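PDB 6FOP: glycoside hydrolase family 81 from Clostridium thermocellum, which probably hydrolyses beta-1,3-glucans such as laminarin as a glycoside hydrolase of the cellulosome of Clostridium thermocellum. Local coordinates for residues S42-N47 / A102-I107; N38-S43 / L51-H56; S665-T670 / T697-K702; T237-T242 / Y300-I305; S350-I355 / G643-H648. One frame throughout, in Å; residues are numbered along the deposited sequence.

Contact 1. Residues S42-N47 / A102-I107. With MG (magnesium ion), chain Y.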
# COMPACT_ATOMS: atom_id res chain seq x y z
N SER A 42 -13.38 3.18 1.94
CA SER A 42 -14.17 2.33 1.04
C SER A 42 -15.49 1.86 1.58
O SER A 42 -16.40 1.63 0.79
CB SER A 42 -13.33 1.15 0.60
OG SER A 42 -12.19 1.60 -0.10
N SER A 43 -15.62 1.69 2.90
CA SER A 43 -16.87 1.13 3.44
C SER A 43 -18.10 2.03 3.22
O SER A 43 -19.23 1.55 3.21
CB SER A 43 -16.75 0.79 4.92
OG SER A 43 -16.76 1.95 5.74
N ILE A 44 -17.86 3.32 2.99
CA ILE A 44 -18.93 4.23 2.60
C ILE A 44 -19.67 3.75 1.35
O ILE A 44 -20.89 3.85 1.30
CB ILE A 44 -18.42 5.65 2.37
CG1 ILE A 44 -17.77 6.23 3.63
CG2 ILE A 44 -19.54 6.57 1.91
CD1 ILE A 44 -16.93 7.46 3.37
N LEU A 45 -18.92 3.19 0.39
CA LEU A 45 -19.46 2.74 -0.88
C LEU A 45 -20.23 1.43 -0.78
O LEU A 45 -21.19 1.22 -1.52
CB LEU A 45 -18.33 2.57 -1.91
CG LEU A 45 -17.67 3.87 -2.37
CD1 LEU A 45 -16.26 3.60 -2.87
CD2 LEU A 45 -18.52 4.59 -3.41
N TRP A 46 -19.76 0.53 0.11
CA TRP A 46 -20.30 -0.83 0.16
C TRP A 46 -21.45 -1.00 1.15
O TRP A 46 -22.31 -1.87 0.98
CB TRP A 46 -19.17 -1.80 0.52
CG TRP A 46 -18.06 -1.97 -0.51
CD1 TRP A 46 -17.02 -1.13 -0.73
CD2 TRP A 46 -17.87 -3.09 -1.36
NE1 TRP A 46 -16.18 -1.65 -1.71
CE2 TRP A 46 -16.69 -2.86 -2.11
CE3 TRP A 46 -18.57 -4.27 -1.57
CZ2 TRP A 46 -16.19 -3.79 -3.02
CZ3 TRP A 46 -18.08 -5.18 -2.49
CH2 TRP A 46 -16.90 -4.93 -3.20
N ASN A 47 -21.43 -0.21 2.22
CA ASN A 47 -22.39 -0.30 3.30
C ASN A 47 -23.41 0.85 3.17
O ASN A 47 -23.09 1.91 2.65
CB ASN A 47 -21.58 -0.24 4.61
CG ASN A 47 -22.39 -0.62 5.83
OD1 ASN A 47 -22.55 -1.79 6.19
ND2 ASN A 47 -22.84 0.40 6.51
N ALA A 102 -25.41 6.94 3.65
CA ALA A 102 -24.31 7.85 3.40
C ALA A 102 -23.69 7.40 2.09
O ALA A 102 -23.37 6.20 1.93
CB ALA A 102 -23.30 7.80 4.52
N ARG A 103 -23.47 8.37 1.20
CA ARG A 103 -22.97 8.09 -0.15
C ARG A 103 -21.71 8.89 -0.46
O ARG A 103 -21.62 10.07 -0.14
CB ARG A 103 -24.01 8.44 -1.20
CG ARG A 103 -25.23 7.51 -1.12
CD ARG A 103 -26.36 7.92 -2.04
NE ARG A 103 -27.41 6.90 -2.00
CZ ARG A 103 -27.57 5.91 -2.88
NH1 ARG A 103 -26.76 5.75 -3.93
NH2 ARG A 103 -28.56 5.04 -2.71
N ALA A 104 -20.74 8.25 -1.12
CA ALA A 104 -19.54 8.98 -1.55
C ALA A 104 -19.87 9.87 -2.74
O ALA A 104 -20.46 9.42 -3.71
CB ALA A 104 -18.41 8.02 -1.91
N ASP A 105 -19.42 11.12 -2.65
CA ASP A 105 -19.62 12.14 -3.68
C ASP A 105 -18.34 12.45 -4.48
O ASP A 105 -18.41 12.72 -5.69
CB ASP A 105 -20.16 13.41 -3.00
CG ASP A 105 -20.62 14.46 -3.98
OD1 ASP A 105 -21.67 14.26 -4.62
OD2 ASP A 105 -19.93 15.48 -4.09
N LYS A 106 -17.20 12.41 -3.80
CA LYS A 106 -15.89 12.72 -4.38
C LYS A 106 -14.84 11.98 -3.55
O LYS A 106 -14.86 12.03 -2.32
CB LYS A 106 -15.63 14.23 -4.38
CG LYS A 106 -14.34 14.68 -5.05
CD LYS A 106 -14.19 16.19 -5.17
CE LYS A 106 -12.89 16.58 -5.88
NZ LYS A 106 -12.64 18.05 -6.03
N ILE A 107 -13.91 11.31 -4.23
CA ILE A 107 -12.79 10.63 -3.56
C ILE A 107 -11.53 11.14 -4.24
O ILE A 107 -11.36 10.98 -5.45
CB ILE A 107 -12.90 9.11 -3.62
CG1 ILE A 107 -14.17 8.63 -2.90
CG2 ILE A 107 -11.66 8.50 -2.97
CD1 ILE A 107 -14.50 7.16 -3.11
MG MG Y . -22.76 4.16 2.62
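L45 and I107 reach toward each other tip to tip, and the leucine meets two residues of the strand. Its CB does not point at residues 102-107, but CG is turned beside the backbone N and anti to the carbonyl carbon (chi1 -68°), and from CG the two branches divide the neighbours. CD1 meets the terminal methyl CD1 of I107 at 4.0 Å, while CD2 lies 3.7 Å from CB of A104. A104 and I107 both face the helix, with a classic beta bulge at D105 and K106 between them. One residue earlier, I44 adds a flank: its CG2 sits 3.7 Å from the backbone N of A104 and 4.2 Å from that residue's CB, and V112 of the adjacent strand packs against both I44 and I107.

Here a short, weakly bonded helix is laid on the outermost strand of an eight-stranded antiparallel sheet, in the beta-rich N-terminal part expected of family 81 enzymes. No hydrogen bond crosses between the segments; a magnesium ion makes the polar link instead. I44 O and N47 O, each 2.3 Å from the metal, approach from the helical side, and A102 O comes from the strand side at 2.2 Å. Y49 O supplies a further ligand. The carbonyl oxygens of I44 and A102, both acceptors, lie 3.5 Å apart, a proximity that the shared cation would be expected to offset.

Contact 2. Residues N38-S43 / L51-H56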
# COMPACT_ATOMS: atom_id res chain seq x y z
N ASN A 38 -10.53 -0.57 -2.05
CA ASN A 38 -9.29 -0.96 -1.40
C ASN A 38 -8.62 0.18 -0.69
O ASN A 38 -7.41 0.37 -0.77
CB ASN A 38 -8.29 -1.65 -2.36
CG ASN A 38 -8.86 -2.91 -2.96
OD1 ASN A 38 -9.50 -2.89 -4.01
ND2 ASN A 38 -8.58 -4.05 -2.30
N SER A 39 -9.43 0.96 0.04
CA SER A 39 -8.87 2.09 0.75
C SER A 39 -9.54 2.29 2.12
O SER A 39 -10.38 1.50 2.56
CB SER A 39 -9.01 3.32 -0.15
OG SER A 39 -8.28 4.44 0.35
N TRP A 40 -9.13 3.34 2.80
CA TRP A 40 -9.63 3.62 4.14
C TRP A 40 -11.06 4.16 4.15
O TRP A 40 -11.78 4.02 5.12
CB TRP A 40 -8.67 4.59 4.85
CG TRP A 40 -8.45 5.87 4.10
CD1 TRP A 40 -7.52 6.11 3.12
CD2 TRP A 40 -9.18 7.10 4.25
NE1 TRP A 40 -7.63 7.37 2.63
CE2 TRP A 40 -8.61 8.02 3.34
CE3 TRP A 40 -10.21 7.53 5.10
CZ2 TRP A 40 -9.09 9.33 3.21
CZ3 TRP A 40 -10.67 8.83 4.98
CH2 TRP A 40 -10.10 9.73 4.04
N GLU A 41 -11.49 4.79 3.06
CA GLU A 41 -12.83 5.35 2.95
C GLU A 41 -13.85 4.37 2.36
O GLU A 41 -15.03 4.66 2.25
CB GLU A 41 -12.82 6.65 2.14
CG GLU A 41 -12.73 6.47 0.62
CD GLU A 41 -11.41 5.99 0.06
OE1 GLU A 41 -10.39 6.12 0.74
OE2 GLU A 41 -11.42 5.59 -1.15
N SER A 42 -13.38 3.18 1.94
CA SER A 42 -14.17 2.33 1.04
C SER A 42 -15.49 1.86 1.58
O SER A 42 -16.40 1.63 0.79
CB SER A 42 -13.33 1.15 0.60
OG SER A 42 -12.19 1.60 -0.10
N SER A 43 -15.62 1.69 2.90
CA SER A 43 -16.87 1.13 3.44
C SER A 43 -18.10 2.03 3.22
O SER A 43 -19.23 1.55 3.21
CB SER A 43 -16.75 0.79 4.92
OG SER A 43 -16.76 1.95 5.74
N LEU A 51 -18.62 1.55 7.86
CA LEU A 51 -17.90 1.03 9.02
C LEU A 51 -16.96 2.14 9.49
O LEU A 51 -16.93 3.23 8.88
CB LEU A 51 -17.12 -0.27 8.67
CG LEU A 51 -17.94 -1.55 8.74
CD1 LEU A 51 -18.32 -1.91 10.17
CD2 LEU A 51 -19.15 -1.56 7.84
N PRO A 52 -16.24 1.93 10.58
CA PRO A 52 -15.34 3.02 11.00
C PRO A 52 -14.31 3.40 9.95
O PRO A 52 -13.74 2.52 9.28
CB PRO A 52 -14.70 2.47 12.29
CG PRO A 52 -15.73 1.53 12.82
CD PRO A 52 -16.24 0.84 11.58
N ILE A 53 -14.05 4.70 9.86
CA ILE A 53 -13.24 5.32 8.82
C ILE A 53 -11.97 5.85 9.49
O ILE A 53 -12.02 6.79 10.27
CB ILE A 53 -14.00 6.50 8.17
CG1 ILE A 53 -15.40 6.09 7.70
CG2 ILE A 53 -13.17 7.12 7.04
CD1 ILE A 53 -15.42 5.07 6.58
N TYR A 54 -10.82 5.20 9.19
CA TYR A 54 -9.59 5.51 9.88
C TYR A 54 -8.76 6.47 9.06
O TYR A 54 -7.93 6.08 8.26
CB TYR A 54 -8.82 4.22 10.25
CG TYR A 54 -9.53 3.40 11.33
CD1 TYR A 54 -10.47 2.44 10.99
CD2 TYR A 54 -9.32 3.65 12.69
CE1 TYR A 54 -11.16 1.72 11.96
CE2 TYR A 54 -10.01 2.94 13.64
CZ TYR A 54 -10.92 1.97 13.28
OH TYR A 54 -11.58 1.30 14.28
N ALA A 55 -9.05 7.76 9.23
CA ALA A 55 -8.37 8.82 8.53
C ALA A 55 -7.02 9.17 9.13
O ALA A 55 -6.01 9.14 8.41
CB ALA A 55 -9.27 10.06 8.44
N HIS A 56 -7.02 9.43 10.43
CA HIS A 56 -5.84 9.75 11.26
C HIS A 56 -5.40 11.22 11.10
O HIS A 56 -5.07 11.64 10.00
CB HIS A 56 -4.62 8.85 10.99
CG HIS A 56 -4.86 7.37 11.09
ND1 HIS A 56 -4.29 6.50 10.19
CD2 HIS A 56 -5.56 6.60 11.97
CE1 HIS A 56 -4.64 5.26 10.49
NE2 HIS A 56 -5.38 5.29 11.58
O HOH W 1 -11.10 2.85 7.47
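W40 and S43 both hold their first side-chain bond in the crowded position between the backbone N and the carbonyl carbon, with chi1 of 56° for the tryptophan CG and 74° for the serine OG. Both CB atoms already point to residues 51-56, which the two side chains meet at separate points. The six-membered side of the W40 indole comes to I53, the two side chains crossing at about a right angle; in the I53 conformer described, one of two, CG2 is near the ring plane at its edge, 3.6 Å from W40 CE3. Next to it, W40 CZ3 touches CB of A55 at 3.9 Å. Over one face of the same indole lies E41 OE1, a carboxylate oxygen that also accepts from S39 OG at 2.7 Å, and K129 makes a cation-pi contact with the ring besides bonding to the carbonyls of Y54 and A55.

At the other end S43 OG accepts the backbone N-H of L51 at 2.8 Å, and the I53 CD1 methyl rests 3.5 Å from that oxygen. Strand 53-54 is the outermost strand of a seven-stranded antiparallel sheet, and the irregular chain 38-43 packs along it without becoming another strand. A water accepts from Y54 N at 2.9 Å and lies 2.7 Å from W40 O. A hydroxyl and a water thus take backbone N-H groups of residues 51-56, while I53 and A55 supply the apolar contacts.

Contact 3. Residues S665-T670 / T697-K702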
# COMPACT_ATOMS: atom_id res chain seq x y z
N SER A 665 24.40 2.18 1.31
CA SER A 665 25.09 3.46 1.42
C SER A 665 25.60 3.97 0.06
O SER A 665 26.27 5.01 0.01
CB SER A 665 26.25 3.36 2.41
OG SER A 665 27.30 2.60 1.88
N VAL A 666 25.33 3.23 -1.00
CA VAL A 666 25.80 3.55 -2.35
C VAL A 666 24.63 3.49 -3.32
O VAL A 666 23.91 2.48 -3.35
CB VAL A 666 26.84 2.52 -2.85
CG1 VAL A 666 27.40 2.91 -4.23
CG2 VAL A 666 27.95 2.36 -1.88
N THR A 667 24.49 4.51 -4.16
CA THR A 667 23.49 4.51 -5.21
C THR A 667 24.14 4.61 -6.59
O THR A 667 25.35 4.79 -6.70
CB THR A 667 22.45 5.60 -4.98
OG1 THR A 667 23.10 6.87 -4.88
CG2 THR A 667 21.67 5.33 -3.68
N ALA A 668 23.31 4.52 -7.63
CA ALA A 668 23.79 4.54 -9.01
C ALA A 668 22.80 5.24 -9.90
O ALA A 668 21.59 5.29 -9.60
CB ALA A 668 24.05 3.13 -9.53
N ASP A 669 23.31 5.74 -11.02
CA ASP A 669 22.52 6.48 -12.01
C ASP A 669 21.83 5.60 -13.07
O ASP A 669 21.82 5.89 -14.27
CB ASP A 669 23.36 7.59 -12.66
CG ASP A 669 24.53 7.08 -13.49
OD1 ASP A 669 24.79 5.86 -13.53
OD2 ASP A 669 25.21 7.96 -14.05
N THR A 670 21.22 4.52 -12.60
CA THR A 670 20.51 3.58 -13.46
C THR A 670 19.40 2.90 -12.65
O THR A 670 19.50 2.85 -11.43
CB THR A 670 21.51 2.55 -14.08
OG1 THR A 670 20.98 2.02 -15.28
CG2 THR A 670 21.85 1.45 -13.10
N THR A 697 27.46 4.90 -13.20
CA THR A 697 28.33 5.49 -12.21
C THR A 697 27.69 5.39 -10.84
O THR A 697 26.52 5.76 -10.69
CB THR A 697 28.66 6.96 -12.55
OG1 THR A 697 29.22 7.02 -13.88
CG2 THR A 697 29.64 7.56 -11.57
N PHE A 698 28.44 4.90 -9.87
CA PHE A 698 27.99 4.75 -8.48
C PHE A 698 28.50 5.91 -7.65
O PHE A 698 29.49 6.57 -7.98
CB PHE A 698 28.47 3.42 -7.89
CG PHE A 698 27.85 2.20 -8.56
CD1 PHE A 698 28.36 1.72 -9.77
CD2 PHE A 698 26.80 1.53 -7.98
CE1 PHE A 698 27.79 0.63 -10.40
CE2 PHE A 698 26.24 0.42 -8.58
CZ PHE A 698 26.74 -0.02 -9.81
N SER A 699 27.84 6.13 -6.51
CA SER A 699 28.14 7.29 -5.67
C SER A 699 29.51 7.22 -4.98
O SER A 699 30.03 8.24 -4.50
CB SER A 699 27.05 7.50 -4.61
OG SER A 699 26.92 6.39 -3.74
N ASP A 700 30.09 6.01 -4.95
CA ASP A 700 31.46 5.85 -4.44
C ASP A 700 32.54 5.94 -5.54
O ASP A 700 33.71 5.71 -5.25
CB ASP A 700 31.59 4.54 -3.64
CG ASP A 700 31.37 3.30 -4.49
OD1 ASP A 700 31.20 3.43 -5.73
OD2 ASP A 700 31.36 2.19 -3.90
N GLY A 701 32.15 6.30 -6.76
CA GLY A 701 33.10 6.41 -7.86
C GLY A 701 33.22 5.23 -8.79
O GLY A 701 33.81 5.35 -9.87
N LYS A 702 32.63 4.09 -8.43
CA LYS A 702 32.70 2.93 -9.33
C LYS A 702 32.02 3.28 -10.65
O LYS A 702 30.92 3.85 -10.65
CB LYS A 702 32.01 1.73 -8.67
CG LYS A 702 32.07 0.45 -9.48
CD LYS A 702 33.46 -0.16 -9.55
CE LYS A 702 33.42 -1.49 -10.28
NZ LYS A 702 34.76 -2.12 -10.27
O HOH W 2 28.45 6.49 -1.46
O HOH W 3 27.14 7.19 -15.71
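A668 sets its CB over one face of the F698 ring, a CH-pi contact 3.9 Å from the ring centroid and 26° off the normal, displaced toward the rim where CD2 and CE2 lie. V666 approaches the same phenylalanine differently: the two side chains cross at about a right angle, with V666 CG1 near the plane of the ring at its edge and 3.8 Å from F698 CB. The aromatic side chain is therefore held on a face and at an edge by two alternate residues of a single extended segment.

The backbones run nearly antiparallel, meeting in a single bridge between A668 and F698, and polar groups flank it. S699 N donates to T667 O at 2.8 Å, and T667 N returns a bond to the side-chain oxygen S699 OG at 3.1 Å. Beyond the bridge, D669 CG sits between its own backbone N and carbonyl carbon (chi1 65°); OD1 then accepts T697 N at 2.9 Å in a nearly straight bond that reaches it from above the carboxylate plane. A water donates to D669 OD2 and accepts from T697 OG1, tying the two side chains once more. F698 to G701 forms a type I turn; overlapping its end, D700 OD1 accepts K702 N, an Asx turn.

Around this junction, Y684 of strand 681-688 packs edge-to-face with F698, D700 OD2 is hydrogen-bonded to Y684 OH and salt-bridged to R682, and V675 of strand 673-678 touches the F698 side chain.

Contact 4. Residues T237-T242 / Y300-I305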
# COMPACT_ATOMS: atom_id res chain seq x y z
N THR A 237 19.46 10.30 -12.41
CA THR A 237 20.80 10.75 -12.12
C THR A 237 21.09 10.66 -10.62
O THR A 237 22.14 10.14 -10.23
CB THR A 237 21.01 12.19 -12.64
OG1 THR A 237 20.79 12.21 -14.06
CG2 THR A 237 22.41 12.68 -12.32
N GLU A 238 20.13 11.09 -9.80
CA GLU A 238 20.31 11.14 -8.33
C GLU A 238 19.83 9.90 -7.58
O GLU A 238 20.07 9.78 -6.38
CB GLU A 238 19.65 12.43 -7.78
CG GLU A 238 20.33 13.69 -8.32
CD GLU A 238 19.96 15.00 -7.62
OE1 GLU A 238 19.28 15.01 -6.57
OE2 GLU A 238 20.39 16.05 -8.15
N SER A 239 19.17 8.97 -8.28
CA SER A 239 18.59 7.78 -7.65
C SER A 239 17.66 8.13 -6.50
O SER A 239 17.69 7.52 -5.44
CB SER A 239 19.69 6.78 -7.22
OG SER A 239 19.16 5.47 -7.08
N THR A 240 16.78 9.10 -6.74
CA THR A 240 15.81 9.55 -5.74
C THR A 240 14.39 9.47 -6.28
O THR A 240 14.16 9.52 -7.49
CB THR A 240 16.04 11.00 -5.29
OG1 THR A 240 15.99 11.87 -6.44
CG2 THR A 240 17.35 11.13 -4.58
N LEU A 241 13.45 9.37 -5.35
CA LEU A 241 12.03 9.37 -5.67
C LEU A 241 11.37 10.46 -4.82
O LEU A 241 11.38 10.39 -3.60
CB LEU A 241 11.45 7.99 -5.39
CG LEU A 241 10.04 7.62 -5.84
CD1 LEU A 241 9.04 8.26 -4.92
CD2 LEU A 241 9.79 8.00 -7.28
N THR A 242 10.86 11.49 -5.50
CA THR A 242 10.21 12.62 -4.89
C THR A 242 8.71 12.51 -5.04
O THR A 242 8.21 12.20 -6.13
CB THR A 242 10.69 13.90 -5.55
OG1 THR A 242 12.10 14.04 -5.33
CG2 THR A 242 9.98 15.13 -4.95
N TYR A 300 12.88 10.09 -1.09
CA TYR A 300 13.53 8.87 -0.66
C TYR A 300 14.64 8.51 -1.62
O TYR A 300 14.55 8.75 -2.80
CB TYR A 300 12.50 7.74 -0.65
CG TYR A 300 11.27 7.99 0.21
CD1 TYR A 300 11.37 8.44 1.52
CD2 TYR A 300 10.00 7.69 -0.27
CE1 TYR A 300 10.22 8.65 2.31
CE2 TYR A 300 8.87 7.88 0.50
CZ TYR A 300 8.98 8.34 1.79
OH TYR A 300 7.83 8.53 2.52
N ARG A 301 15.65 7.83 -1.12
CA ARG A 301 16.67 7.23 -1.98
C ARG A 301 16.17 5.85 -2.45
O ARG A 301 15.74 5.02 -1.65
CB ARG A 301 17.99 7.11 -1.24
CG ARG A 301 18.63 8.44 -0.96
CD ARG A 301 20.11 8.33 -0.62
NE ARG A 301 20.61 9.55 0.01
CZ ARG A 301 20.92 10.68 -0.64
NH1 ARG A 301 20.79 10.77 -1.96
NH2 ARG A 301 21.37 11.73 0.05
N TYR A 302 16.26 5.66 -3.76
CA TYR A 302 15.98 4.39 -4.40
C TYR A 302 17.31 3.66 -4.52
O TYR A 302 18.32 4.26 -4.90
CB TYR A 302 15.41 4.67 -5.77
CG TYR A 302 15.26 3.47 -6.69
CD1 TYR A 302 14.34 2.45 -6.42
CD2 TYR A 302 16.00 3.39 -7.86
CE1 TYR A 302 14.17 1.39 -7.27
CE2 TYR A 302 15.83 2.33 -8.74
CZ TYR A 302 14.91 1.33 -8.44
OH TYR A 302 14.74 0.29 -9.31
N HIS A 303 17.33 2.37 -4.19
CA HIS A 303 18.57 1.59 -4.14
C HIS A 303 18.69 0.57 -5.25
O HIS A 303 19.58 -0.31 -5.18
CB HIS A 303 18.71 0.91 -2.79
CG HIS A 303 18.81 1.89 -1.67
ND1 HIS A 303 20.00 2.45 -1.29
CD2 HIS A 303 17.86 2.46 -0.89
CE1 HIS A 303 19.78 3.32 -0.32
NE2 HIS A 303 18.49 3.33 -0.05
N GLY A 304 17.83 0.64 -6.25
CA GLY A 304 17.87 -0.27 -7.39
C GLY A 304 17.14 -1.56 -7.08
O GLY A 304 16.99 -1.95 -5.91
N ILE A 305 16.73 -2.25 -8.14
CA ILE A 305 16.35 -3.65 -8.06
C ILE A 305 17.06 -4.39 -9.18
O ILE A 305 17.50 -3.77 -10.15
CB ILE A 305 14.82 -3.88 -8.14
CG1 ILE A 305 14.25 -3.51 -9.50
CG2 ILE A 305 14.10 -3.12 -7.02
CD1 ILE A 305 12.87 -4.06 -9.70
O HOH W 4 20.92 8.79 -3.95
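S239 OG donates to Y302 O over just 2.6 Å, the shortest polar bond between these segments, and it reaches the carbonyl from above its plane, 37° out of it. The same hydroxyl is hydrogen-bonded to Y673 OH. Just before strand 240-251, S239 forms a G1 beta bulge with T240: the two together face N235 across the hairpin of strands 223-235 and 240-251, and the serine takes the left-handed backbone conformation (phi 55°) at the bulge. Its CB-OG bond places OG anti to the backbone N (chi1 -159°), on the side of residue 302.

Past the serine the pairing becomes regular antiparallel sheet. L241 and Y300 form a hydrogen-bonded pair, L241 N to Y300 O at 2.8 Å and Y300 N to L241 O at 2.9 Å, whereas T240 and R301 make the adjoining non-hydrogen-bonded pair. Y302 N then donates to S239 O at 2.9 Å, so that S239 holds both the N-H and the C=O of Y302. These two bonds lie where strand 295-301 gives way to loop. The two tyrosines have their hydroxyls bound elsewhere, Y300 to H266 O and Y302 to P671 O, and both side chains touch T525 of helix 514-534.

On the exposed side a water joins the segments, donating to E238 O and accepting from R301 NH1, each at 2.8 Å.

Contact 5. Residues S350-I355 / G643-H648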
# COMPACT_ATOMS: atom_id res chain seq x y z
N SER A 350 9.22 -17.68 -12.73
CA SER A 350 9.90 -16.42 -12.98
C SER A 350 11.22 -16.28 -12.26
O SER A 350 12.17 -15.66 -12.79
CB SER A 350 9.00 -15.25 -12.58
OG SER A 350 7.80 -15.21 -13.32
N CYS A 351 11.28 -16.83 -11.05
CA CYS A 351 12.48 -16.80 -10.25
C CYS A 351 13.50 -17.91 -10.62
O CYS A 351 14.70 -17.72 -10.43
CB CYS A 351 12.13 -16.84 -8.76
SG CYS A 351 11.30 -15.37 -8.15
N ALA A 352 13.02 -19.01 -11.18
CA ALA A 352 13.93 -20.11 -11.57
C ALA A 352 14.49 -19.94 -12.97
O ALA A 352 15.58 -20.45 -13.27
CB ALA A 352 13.21 -21.42 -11.47
N LEU A 353 13.75 -19.27 -13.85
CA LEU A 353 14.13 -19.12 -15.25
C LEU A 353 15.57 -18.63 -15.45
O LEU A 353 16.35 -19.27 -16.18
CB LEU A 353 13.12 -18.22 -15.96
CG LEU A 353 13.42 -17.83 -17.39
CD1 LEU A 353 13.62 -19.05 -18.30
CD2 LEU A 353 12.33 -16.92 -17.94
N PRO A 354 15.96 -17.52 -14.81
CA PRO A 354 17.33 -17.03 -15.03
C PRO A 354 18.41 -18.00 -14.53
O PRO A 354 19.54 -17.99 -15.05
CB PRO A 354 17.38 -15.71 -14.27
CG PRO A 354 16.25 -15.79 -13.31
CD PRO A 354 15.19 -16.59 -13.98
N ILE A 355 18.08 -18.79 -13.50
CA ILE A 355 19.03 -19.75 -12.96
C ILE A 355 19.28 -20.84 -14.02
O ILE A 355 20.43 -21.23 -14.28
CB ILE A 355 18.55 -20.32 -11.62
CG1 ILE A 355 18.35 -19.18 -10.61
CG2 ILE A 355 19.52 -21.37 -11.09
CD1 ILE A 355 17.64 -19.56 -9.33
N GLY A 643 5.37 -21.40 -3.35
CA GLY A 643 5.84 -20.42 -4.29
C GLY A 643 7.34 -20.39 -4.51
O GLY A 643 7.83 -19.57 -5.29
N GLU A 644 8.07 -21.27 -3.82
CA GLU A 644 9.53 -21.29 -3.84
C GLU A 644 10.03 -22.58 -4.53
O GLU A 644 9.27 -23.51 -4.79
CB GLU A 644 10.05 -21.28 -2.40
CG GLU A 644 10.59 -19.99 -1.95
CD GLU A 644 11.67 -19.38 -2.86
OE1 GLU A 644 12.42 -20.03 -3.64
OE2 GLU A 644 11.78 -18.18 -2.77
N SER A 645 11.33 -22.58 -4.82
CA SER A 645 11.99 -23.78 -5.35
C SER A 645 13.31 -23.97 -4.64
O SER A 645 13.95 -23.01 -4.22
CB SER A 645 12.21 -23.65 -6.86
OG SER A 645 13.11 -22.62 -7.23
N LYS A 646 13.77 -25.22 -4.58
CA LYS A 646 15.09 -25.48 -4.06
C LYS A 646 16.15 -24.69 -4.84
O LYS A 646 17.07 -24.12 -4.25
CB LYS A 646 15.44 -26.97 -4.13
CG LYS A 646 14.52 -27.85 -3.28
CD LYS A 646 14.88 -29.32 -3.31
CE LYS A 646 13.79 -30.10 -2.61
NZ LYS A 646 14.16 -31.52 -2.33
N ALA A 647 16.01 -24.66 -6.17
CA ALA A 647 16.99 -23.97 -6.99
C ALA A 647 17.07 -22.49 -6.60
O ALA A 647 18.15 -21.95 -6.38
CB ALA A 647 16.64 -24.10 -8.46
N HIS A 648 15.92 -21.82 -6.53
CA HIS A 648 15.93 -20.38 -6.24
C HIS A 648 16.40 -20.08 -4.80
O HIS A 648 17.20 -19.15 -4.60
CB HIS A 648 14.55 -19.81 -6.49
CG HIS A 648 14.42 -18.36 -6.17
ND1 HIS A 648 13.66 -17.91 -5.11
CD2 HIS A 648 15.01 -17.26 -6.70
CE1 HIS A 648 13.72 -16.60 -5.06
NE2 HIS A 648 14.52 -16.18 -6.01
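Helix 339-359 passes the beginning of helix 646-659 with A352 and H648 as the nearest backbone positions, their CA atoms 5.7 Å apart. This is helix-to-helix packing within the C-terminal domain of the family, which belongs to the six-hairpin clan and so is expected to form an (alpha/alpha)6 barrel; here a later helix starts against the flank of an early one.

C351 lies over one face of the H648 imidazole. Its CB is 3.7 Å from the ring centroid and only 15° off the normal, making a CH-pi contact, and SG sits over that face too, 4.2 Å from the centroid, as a sulfur-aromatic contact. The cysteine thus lays both side-chain atoms on the ring. H648 CG is anti to its backbone N (chi1 177°), and the ring is held in its rotation in part by a carboxylate from the residues just before the helix: ND1 donates to E644 OE1 at 2.9 Å, in the ring plane, using the syn lone pair of that oxygen. OE1 also accepts S645 N at 3.0 Å, so one carboxylate oxygen joins the side chain of the first helical turn to the backbone before it. Such a bond would be expected to polarise the imidazole. S645 is the N-cap, its OG accepting H648 N at 3.0 Å, and A352 CB lies close to this hydroxyl.

L320 and I324 of helix 317-329 touch I355, and I324 also meets A647. I355 CD1 lies at the edge of the imidazole, near its plane, and 3.6 Å from H648 CA.

Overall arrangement
The five contacts fall into two touching pairs and one separate site. Contacts 1 and 2 share S42 and S43, lie with centres 9 Å apart in the N-terminal beta-rich part, and anchor one short helical loop to the edge strands of two different antiparallel sheets. Contacts 3 and 4, 11 Å apart between centres, also touch, and lie across the chain's centre from that pair; they bring the three-stranded sheet of 223-301 against the C-terminal beta segment. Contact 5 stands alone in the helical domain, its centre 27 Å from that of contact 4. Contact 4 closes before contact 5 opens, and contact 3 comes last, so the chain's end returns to the sheet preceding the helices.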